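Local atomic coordinates of transcriptional regulator, MarR family (Silicibacter pomeroyi DSS-3, PDB entry 3BOQ), a protein that probably binds DNA and regulates transcription, as a winged helix-turn-helix protein of the MarR family. Residues 55-60 and 111-116; 50-55 and 84-89. All coordinates share one frame; numbering follows the deposited sequence.

Contact 1: residues 55-60 and 111-116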
loop_
_atom_site.group_PDB
_atom_site.type_symbol
_atom_site.label_atom_id
_atom_site.label_comp_id
_atom_site.label_asym_id
_atom_site.label_seq_id
_atom_site.Cartn_x
_atom_site.Cartn_y
_atom_site.Cartn_z
ATOM N N GLN B 55 0.707 17.437 3.194
ATOM C CA GLN B 55 1.527 18.084 2.166
ATOM C C GLN B 55 1.240 19.567 2.145
ATOM O O GLN B 55 2.159 20.363 2.053
ATOM C CB GLN B 55 1.292 17.480 0.778
ATOM C CG GLN B 55 1.288 15.970 0.752
ATOM C CD GLN B 55 2.384 15.341 1.636
ATOM O OE1 GLN B 55 2.105 14.439 2.441
ATOM N NE2 GLN B 55 3.620 15.827 1.502
ATOM N N LEU B 56 -0.036 19.922 2.272
ATOM C CA LEU B 56 -0.464 21.310 2.306
ATOM C C LEU B 56 -0.036 22.024 3.584
ATOM O O LEU B 56 0.389 23.171 3.518
ATOM C CB LEU B 56 -1.978 21.432 2.093
ATOM C CG LEU B 56 -2.531 20.699 0.863
ATOM C CD1 LEU B 56 -4.036 20.630 0.901
ATOM C CD2 LEU B 56 -2.048 21.321 -0.443
ATOM N N ALA B 57 -0.153 21.371 4.743
ATOM C CA ALA B 57 0.331 21.978 5.992
ATOM C C ALA B 57 1.844 22.229 5.960
ATOM O O ALA B 57 2.304 23.215 6.538
ATOM C CB ALA B 57 -0.049 21.146 7.204
ATOM N N ARG B 58 2.607 21.348 5.296
ATOM C CA ARG B 58 4.041 21.560 5.094
ATOM C C ARG B 58 4.311 22.744 4.133
ATOM O O ARG B 58 5.376 23.377 4.199
ATOM C CB ARG B 58 4.749 20.270 4.600
ATOM C CG ARG B 58 6.315 20.330 4.683
ATOM C CD ARG B 58 7.081 18.985 4.407
ATOM N NE ARG B 58 6.314 17.765 4.743
ATOM C CZ ARG B 58 5.927 17.387 5.973
ATOM N NH1 ARG B 58 6.221 18.122 7.051
ATOM N NH2 ARG B 58 5.219 16.265 6.126
ATOM N N ASN B 59 3.336 23.040 3.264
ATOM C CA ASN B 59 3.474 24.036 2.183
ATOM C C ASN B 59 2.385 25.125 2.222
ATOM O O ASN B 59 1.470 25.106 1.400
ATOM C CB ASN B 59 3.448 23.350 0.804
ATOM C CG ASN B 59 4.562 22.320 0.624
ATOM O OD1 ASN B 59 5.633 22.624 0.074
ATOM N ND2 ASN B 59 4.305 21.093 1.060
ATOM N N PRO B 60 2.502 26.106 3.141
ATOM C CA PRO B 60 1.397 27.046 3.405
ATOM C C PRO B 60 1.187 28.147 2.350
ATOM O O PRO B 60 0.221 28.909 2.453
ATOM C CB PRO B 60 1.772 27.677 4.756
ATOM C CG PRO B 60 3.083 27.054 5.167
ATOM C CD PRO B 60 3.686 26.431 3.953
ATOM N N ALA B 111 -9.727 26.163 9.864
ATOM C CA ALA B 111 -10.266 24.987 10.535
ATOM C C ALA B 111 -9.655 23.672 10.014
ATOM O O ALA B 111 -9.556 22.700 10.758
ATOM C CB ALA B 111 -11.806 24.964 10.447
ATOM N N GLY B 112 -9.234 23.649 8.753
ATOM C CA GLY B 112 -8.522 22.507 8.190
ATOM C C GLY B 112 -7.187 22.331 8.894
ATOM O O GLY B 112 -6.791 21.207 9.199
ATOM N N LEU B 113 -6.493 23.437 9.172
ATOM C CA LEU B 113 -5.202 23.377 9.860
ATOM C C LEU B 113 -5.311 22.979 11.353
ATOM O O LEU B 113 -4.491 22.217 11.843
ATOM C CB LEU B 113 -4.419 24.684 9.664
ATOM C CG LEU B 113 -3.037 24.854 10.305
ATOM C CD1 LEU B 113 -1.997 23.849 9.751
ATOM C CD2 LEU B 113 -2.570 26.296 10.129
ATOM N N THR B 114 -6.319 23.480 12.063
ATOM C CA THR B 114 -6.650 22.995 13.408
ATOM C C THR B 114 -6.960 21.486 13.423
ATOM O O THR B 114 -6.464 20.772 14.289
ATOM C CB THR B 114 -7.847 23.769 13.991
ATOM O OG1 THR B 114 -7.442 25.106 14.305
ATOM C CG2 THR B 114 -8.387 23.083 15.255
ATOM N N THR B 115 -7.790 21.022 12.481
ATOM C CA THR B 115 -8.158 19.607 12.354
ATOM C C THR B 115 -6.886 18.783 12.058
ATOM O O THR B 115 -6.688 17.713 12.628
ATOM C CB THR B 115 -9.274 19.376 11.258
ATOM O OG1 THR B 115 -10.518 19.949 11.689
ATOM C CG2 THR B 115 -9.523 17.887 10.993
ATOM N N PHE B 116 -6.017 19.307 11.197
ATOM C CA PHE B 116 -4.805 18.619 10.830
ATOM C C PHE B 116 -3.896 18.316 12.030
ATOM O O PHE B 116 -3.382 17.200 12.163
ATOM C CB PHE B 116 -4.008 19.385 9.760
ATOM C CG PHE B 116 -2.721 18.707 9.436
ATOM C CD1 PHE B 116 -2.726 17.511 8.698
ATOM C CD2 PHE B 116 -1.521 19.168 9.982
ATOM C CE1 PHE B 116 -1.554 16.821 8.467
ATOM C CE2 PHE B 116 -0.319 18.489 9.745
ATOM C CZ PHE B 116 -0.330 17.312 8.989
#

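Contact 2: residues 50-55 and 84-89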
loop_
_atom_site.group_PDB
_atom_site.type_symbol
_atom_site.label_atom_id
_atom_site.label_comp_id
_atom_site.label_asym_id
_atom_site.label_seq_id
_atom_site.Cartn_x
_atom_site.Cartn_y
_atom_site.Cartn_z
ATOM N N PHE B 50 -5.901 12.764 5.191
ATOM C CA PHE B 50 -4.844 13.174 6.103
ATOM C C PHE B 50 -3.554 13.370 5.312
ATOM O O PHE B 50 -2.891 14.404 5.452
ATOM C CB PHE B 50 -4.648 12.134 7.224
ATOM C CG PHE B 50 -3.490 12.455 8.125
ATOM C CD1 PHE B 50 -3.625 13.409 9.133
ATOM C CD2 PHE B 50 -2.239 11.875 7.908
ATOM C CE1 PHE B 50 -2.548 13.766 9.943
ATOM C CE2 PHE B 50 -1.145 12.210 8.719
ATOM C CZ PHE B 50 -1.302 13.158 9.749
ATOM N N ASP B 51 -3.213 12.385 4.471
ATOM C CA ASP B 51 -2.037 12.473 3.624
ATOM C C ASP B 51 -1.957 13.757 2.761
ATOM O O ASP B 51 -0.929 14.456 2.792
ATOM C CB ASP B 51 -1.886 11.201 2.786
ATOM C CG ASP B 51 -0.774 11.304 1.758
ATOM O OD1 ASP B 51 0.300 11.854 2.100
ATOM O OD2 ASP B 51 -0.984 10.842 0.605
ATOM N N ALA B 52 -3.020 14.068 2.009
ATOM C CA ALA B 52 -3.102 15.329 1.252
ATOM C C ALA B 52 -2.913 16.574 2.125
ATOM O O ALA B 52 -2.136 17.482 1.788
ATOM C CB ALA B 52 -4.421 15.412 0.484
HETATM N N MSE B 53 -3.617 16.616 3.250
HETATM C CA MSE B 53 -3.520 17.762 4.180
HETATM C C MSE B 53 -2.116 17.992 4.754
HETATM O O MSE B 53 -1.712 19.130 4.983
HETATM C CB MSE B 53 -4.527 17.622 5.307
HETATM C CG MSE B 53 -5.935 17.631 4.809
HETATM SE SE MSE B 53 -7.263 17.154 6.166
HETATM C CE MSE B 53 -7.170 18.803 7.285
ATOM N N ALA B 54 -1.387 16.905 4.983
ATOM C CA ALA B 54 -0.029 16.959 5.471
ATOM C C ALA B 54 0.891 17.685 4.492
ATOM O O ALA B 54 1.751 18.462 4.914
ATOM C CB ALA B 54 0.481 15.537 5.748
ATOM N N GLN B 55 0.707 17.437 3.194
ATOM C CA GLN B 55 1.527 18.084 2.166
ATOM C C GLN B 55 1.240 19.567 2.145
ATOM O O GLN B 55 2.159 20.363 2.053
ATOM C CB GLN B 55 1.292 17.480 0.778
ATOM C CG GLN B 55 1.288 15.970 0.752
ATOM C CD GLN B 55 2.384 15.341 1.636
ATOM O OE1 GLN B 55 2.105 14.439 2.441
ATOM N NE2 GLN B 55 3.620 15.827 1.502
ATOM N N ASN B 84 -11.530 17.816 -4.135
ATOM C CA ASN B 84 -12.975 18.080 -4.090
ATOM C C ASN B 84 -13.673 17.641 -2.791
ATOM O O ASN B 84 -14.492 18.379 -2.289
ATOM C CB ASN B 84 -13.708 17.483 -5.294
ATOM C CG ASN B 84 -13.409 18.215 -6.590
ATOM O OD1 ASN B 84 -12.883 19.337 -6.588
ATOM N ND2 ASN B 84 -13.739 17.572 -7.719
ATOM N N ARG B 85 -13.364 16.450 -2.269
ATOM C CA ARG B 85 -13.939 15.986 -0.991
ATOM C C ARG B 85 -13.490 16.880 0.167
ATOM O O ARG B 85 -14.306 17.226 1.030
ATOM C CB ARG B 85 -13.560 14.536 -0.678
ATOM C CG ARG B 85 -14.218 13.481 -1.556
ATOM C CD ARG B 85 -13.901 12.050 -1.052
ATOM N NE ARG B 85 -12.507 11.604 -1.235
ATOM C CZ ARG B 85 -12.009 11.108 -2.375
ATOM N NH1 ARG B 85 -12.765 11.007 -3.465
ATOM N NH2 ARG B 85 -10.739 10.720 -2.435
ATOM N N LEU B 86 -12.210 17.272 0.150
ATOM C CA LEU B 86 -11.593 18.147 1.173
ATOM C C LEU B 86 -12.133 19.567 1.214
ATOM O O LEU B 86 -12.209 20.178 2.285
ATOM C CB LEU B 86 -10.084 18.202 0.980
ATOM C CG LEU B 86 -9.318 16.911 1.268
ATOM C CD1 LEU B 86 -7.907 17.087 0.764
ATOM C CD2 LEU B 86 -9.351 16.641 2.779
ATOM N N ILE B 87 -12.466 20.087 0.036
ATOM C CA ILE B 87 -13.131 21.391 -0.123
ATOM C C ILE B 87 -14.549 21.331 0.451
ATOM O O ILE B 87 -14.946 22.210 1.195
ATOM C CB ILE B 87 -13.159 21.867 -1.608
ATOM C CG1 ILE B 87 -11.755 22.244 -2.093
ATOM C CG2 ILE B 87 -14.062 23.050 -1.745
ATOM C CD1 ILE B 87 -11.594 22.371 -3.586
ATOM N N LYS B 88 -15.290 20.279 0.110
ATOM C CA LYS B 88 -16.646 20.039 0.625
ATOM C C LYS B 88 -16.673 19.830 2.168
ATOM O O LYS B 88 -17.568 20.288 2.863
ATOM C CB LYS B 88 -17.290 18.883 -0.167
ATOM C CG LYS B 88 -18.551 18.244 0.436
ATOM C CD LYS B 88 -19.455 17.631 -0.655
ATOM C CE LYS B 88 -20.591 16.775 -0.058
ATOM N NZ LYS B 88 -21.951 17.395 -0.173
ATOM N N ASP B 89 -15.659 19.166 2.689
ATOM C CA ASP B 89 -15.431 19.034 4.120
ATOM C C ASP B 89 -15.029 20.341 4.836
ATOM O O ASP B 89 -14.883 20.351 6.061
ATOM C CB ASP B 89 -14.294 18.032 4.324
ATOM C CG ASP B 89 -14.749 16.598 4.172
ATOM O OD1 ASP B 89 -15.963 16.371 3.908
ATOM O OD2 ASP B 89 -13.885 15.701 4.337
#

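Contact 1: residues 55-60 and 111-116
A small apolar helix-to-helix contact at the protein surface joins the C-terminal end of helix 47-58 to the first turns of helix 110-130, and one methyl group carries it. Ala-57 directs its CB at the facing helix, where it lies over one face of the Phe-116 ring. The methyl carbon stands 4.0 Å from the ring centroid and 27° off the ring normal, a CH-pi contact displaced from the centre toward one edge, so that CE2 of Phe-116, 3.7 Å from Ala-57 CB, and its neighbour CD2 are the ring atoms touched. Phe-116 reaches across because its CG is anti to the backbone N (chi1 177°), which carries the ring out from its own helix toward helix 47-58. Leu-113, one turn earlier, adds a looser touch through a single branch, CD1, at 4.2 Å from Ala-57 CB. The backbones come closest at this pair, with CA of Ala-57 and CA of Leu-113 6.9 Å apart, a spacing that the small alanine side chain allows.

In MarR proteins the winged helix-turn-helix domain is followed in the chain by a long helix leading back toward the dimerisation region; helix 110-130 probably corresponds to this helix, and the contact places its first turns against helix 47-58. The Phe-116 ring also packs on Met-53 and Ala-54 of helix 47-58 and meets the ring of Phe-50, their planes being nearly parallel. Near the start of helix 110-130, the carbonyl O of Ala-111 accepts two bonds, from Thr-115 N and from Thr-115 OG1 at 3.1 Å, arriving on opposite faces of the carbonyl plane. Next to Ala-57 on helix 47-58, Leu-56 points in another direction and packs against Leu-63, Leu-68 and Leu-108.

Contact 2: residues 50-55 and 84-89
Leu-86 pushes its forked end against helix 47-58 and divides it between two neighbours there, CD1 meeting the methyl of Ala-52 and CD2 the side chain of Met-53, which is selenomethionine. CD1 of Leu-86 lies 3.9 Å from CB of Ala-52. The second branch meets the middle of the longer chain, with CD2 of Leu-86 4.0 Å from SE of Met-53 and only slightly farther from its CG. Met-53 has its CG anti to the carbonyl carbon (chi1 -63°) and turns about its CG-SE bond (chi3 71°), which takes CE away from Leu-86; its side chain and that of Leu-86 run at a slant to one another.

This buried, wholly apolar contact ties helix 47-58 to helix 79-88, which occupies the position of the recognition helix in the MarR winged helix-turn-helix. The CA atoms of Met-53 and Leu-86 are 8.6 Å apart, a gap bridged by side chains. Around this apolar patch, Asp-89 forms a salt bridge with Lys-49 of helix 47-58, a polar link beside the apolar one, while the carboxylate of Asp-51 accepts hydrogen bonds from the backbone N of Lys-73 and Val-74.

Both contacts use helix 47-58: contact 1 joins its C-terminal end to helix 110-130, and contact 2 joins its middle to helix 79-88. Contact 2 is buried, whereas contact 1 lies at the surface, among partly exposed residues. Each is apolar and similar in extent, yet an aromatic face receives a methyl in contact 1 while aliphatic branches meet an alanine and a selenomethionine in contact 2. Their centres are 9 Å apart, and Met-53 and Phe-116 connect them directly, CD1 of Phe-116 lying 3.8 Å from CB of Met-53. Both partner helices follow helix 47-58 in the sequence.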